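Local coordinates for putative uncharacterized protein (Campylobacter jejuni, PDB 5TPU) that is of unknown function but belongs to the WxcM-like branch of the cupin beta-barrel clan and is seen with thymidine-5'-diphosphate bound, at residues I73-D77 / I95-W100. The protein carries 3 engineered substitutions. Sequence-based numbering, arbitrary orientation.
Sequences IILND and IGKNMW
M99 folds its side chain over the end of strand 71-76 and overlaps L75, with CE 3.9 Å from L75 CB. All three of its chi angles are m. The same methyl CE lies 3.7 Å from N76 O, and M99 SD is 3.8 Å from D77 CB. This is a corner of a cupin beta-barrel. Strand 91-95 of one sheet ends at I95, and the chain turns by way of G96, K97 and N98 and leads into strand 99-104 of the other sheet. N98 makes this turn with a left-handed backbone, phi/psi 56/49. Strands 71-76 and 99-104 are antiparallel neighbours. N76 and W100 form a hydrogen-bonded pair, CA-CA 4.9 Å. N76 N donates to W100 O and W100 N donates to N76 O, both at 2.9 Å. I74 pairs next with E102. On the face of the sheet that carries L75 (m, t), L75 CD2 lies 3.8 Å from CD1 of I95 (m, t), an apolar contact that joins the sheet of strand 71-76 to that of strand 91-95. N76 and W100, both chi1 t, lie on the opposite face, where Y129 stacks edge-to-face on W100. N76 OD1 accepts from G78 N, and D77 OD2 from N80 N, in the turn to strand 81-86. The W100 side chain is about 11 Å from thymidine-5'-diphosphate. L75 CA adds a CA-H...O contact to W100 O at 3.5 Å.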
loop_
_atom_site.group_PDB
_atom_site.type_symbol
_atom_site.label_atom_id
_atom_site.label_comp_id
_atom_site.label_asym_id
_atom_site.label_seq_id
_atom_site.Cartn_x
_atom_site.Cartn_y
_atom_site.Cartn_z
ATOM N N ILE A 73 -10.715 9.648 -11.406
ATOM C CA ILE A 73 -11.756 8.794 -10.870
ATOM C C ILE A 73 -13.027 9.581 -11.000
ATOM O O ILE A 73 -13.151 10.674 -10.433
ATOM C CB ILE A 73 -11.657 8.488 -9.358
ATOM C CG1 ILE A 73 -10.240 8.693 -8.829
ATOM C CG2 ILE A 73 -12.307 7.137 -9.056
ATOM C CD1 ILE A 73 -9.581 7.507 -8.155
ATOM N N ILE A 74 -13.970 9.012 -11.738
ATOM C CA ILE A 74 -15.312 9.513 -11.731
ATOM C C ILE A 74 -16.114 8.744 -10.690
ATOM O O ILE A 74 -16.259 7.532 -10.745
ATOM C CB ILE A 74 -15.912 9.394 -13.116
ATOM C CG1 ILE A 74 -14.961 10.050 -14.109
ATOM C CG2 ILE A 74 -17.299 10.028 -13.138
ATOM C CD1 ILE A 74 -15.602 10.345 -15.448
ATOM N N LEU A 75 -16.577 9.454 -9.687
ATOM C CA LEU A 75 -17.420 8.870 -8.662
ATOM C C LEU A 75 -18.882 9.205 -8.958
ATOM O O LEU A 75 -19.166 10.271 -9.531
ATOM C CB LEU A 75 -17.048 9.432 -7.305
ATOM C CG LEU A 75 -15.655 9.177 -6.731
ATOM C CD1 LEU A 75 -15.463 10.032 -5.488
ATOM C CD2 LEU A 75 -15.509 7.724 -6.340
ATOM N N ASN A 76 -19.780 8.295 -8.565
ATOM C CA ASN A 76 -21.213 8.433 -8.791
ATOM C C ASN A 76 -22.016 7.828 -7.625
ATOM O O ASN A 76 -21.834 6.644 -7.259
ATOM C CB ASN A 76 -21.588 7.774 -10.116
ATOM C CG ASN A 76 -23.004 8.089 -10.528
ATOM O OD1 ASN A 76 -23.948 7.895 -9.777
ATOM N ND2 ASN A 76 -23.143 8.640 -11.720
ATOM N N ASP A 77 -22.854 8.644 -6.984
ATOM C CA ASP A 77 -23.575 8.122 -5.828
ATOM C C ASP A 77 -25.001 7.733 -6.154
ATOM O O ASP A 77 -25.725 7.347 -5.260
ATOM C CB ASP A 77 -23.523 9.053 -4.636
ATOM C CG ASP A 77 -24.290 10.323 -4.850
ATOM O OD1 ASP A 77 -24.298 11.087 -3.872
ATOM O OD2 ASP A 77 -24.815 10.592 -5.963
ATOM N N ILE A 95 -13.296 6.142 -0.603
ATOM C CA ILE A 95 -14.527 5.781 -1.249
ATOM C C ILE A 95 -15.286 4.810 -0.386
ATOM O O ILE A 95 -14.849 3.688 -0.173
ATOM C CB ILE A 95 -14.323 5.111 -2.605
ATOM C CG1 ILE A 95 -13.468 5.986 -3.528
ATOM C CG2 ILE A 95 -15.693 4.861 -3.262
ATOM C CD1 ILE A 95 -13.088 5.270 -4.803
ATOM N N GLY A 96 -16.440 5.256 0.090
ATOM C CA GLY A 96 -17.245 4.510 1.026
ATOM C C GLY A 96 -18.283 3.631 0.340
ATOM O O GLY A 96 -18.184 3.287 -0.846
ATOM N N LYS A 97 -19.301 3.272 1.122
ATOM C CA LYS A 97 -20.332 2.323 0.706
ATOM C C LYS A 97 -21.206 2.911 -0.383
ATOM O O LYS A 97 -21.286 4.132 -0.537
ATOM C CB LYS A 97 -21.161 1.896 1.901
ATOM C CG LYS A 97 -20.346 1.086 2.904
ATOM C CD LYS A 97 -21.110 0.749 4.180
ATOM C CE LYS A 97 -20.153 0.366 5.301
ATOM N NZ LYS A 97 -20.872 -0.158 6.494
ATOM N N ASN A 98 -21.767 2.019 -1.190
ATOM C CA ASN A 98 -22.712 2.326 -2.250
ATOM C C ASN A 98 -22.245 3.331 -3.276
ATOM O O ASN A 98 -22.968 4.252 -3.602
ATOM C CB ASN A 98 -24.052 2.734 -1.640
ATOM C CG ASN A 98 -24.678 1.586 -0.874
ATOM O OD1 ASN A 98 -24.685 1.563 0.368
ATOM N ND2 ASN A 98 -25.114 0.574 -1.618
ATOM N N MET A 99 -21.039 3.124 -3.807
ATOM C CA MET A 99 -20.482 4.024 -4.814
ATOM C C MET A 99 -20.084 3.365 -6.133
ATOM O O MET A 99 -19.479 2.303 -6.199
ATOM C CB MET A 99 -19.270 4.690 -4.221
ATOM C CG MET A 99 -19.561 5.583 -3.029
ATOM S SD MET A 99 -20.517 7.032 -3.505
ATOM C CE MET A 99 -19.502 7.929 -4.650
ATOM N N TRP A 100 -20.479 4.026 -7.202
ATOM C CA TRP A 100 -20.135 3.638 -8.539
ATOM C C TRP A 100 -18.876 4.460 -8.794
ATOM O O TRP A 100 -18.752 5.609 -8.321
ATOM C CB TRP A 100 -21.227 4.040 -9.485
ATOM C CG TRP A 100 -20.999 3.781 -10.906
ATOM C CD1 TRP A 100 -20.376 4.600 -11.830
ATOM C CD2 TRP A 100 -21.475 2.656 -11.630
ATOM N NE1 TRP A 100 -20.409 4.009 -13.066
ATOM C CE2 TRP A 100 -21.064 2.809 -12.966
ATOM C CE3 TRP A 100 -22.167 1.503 -11.268
ATOM C CZ2 TRP A 100 -21.357 1.852 -13.951
ATOM C CZ3 TRP A 100 -22.456 0.576 -12.251
ATOM C CH2 TRP A 100 -22.073 0.764 -13.565
#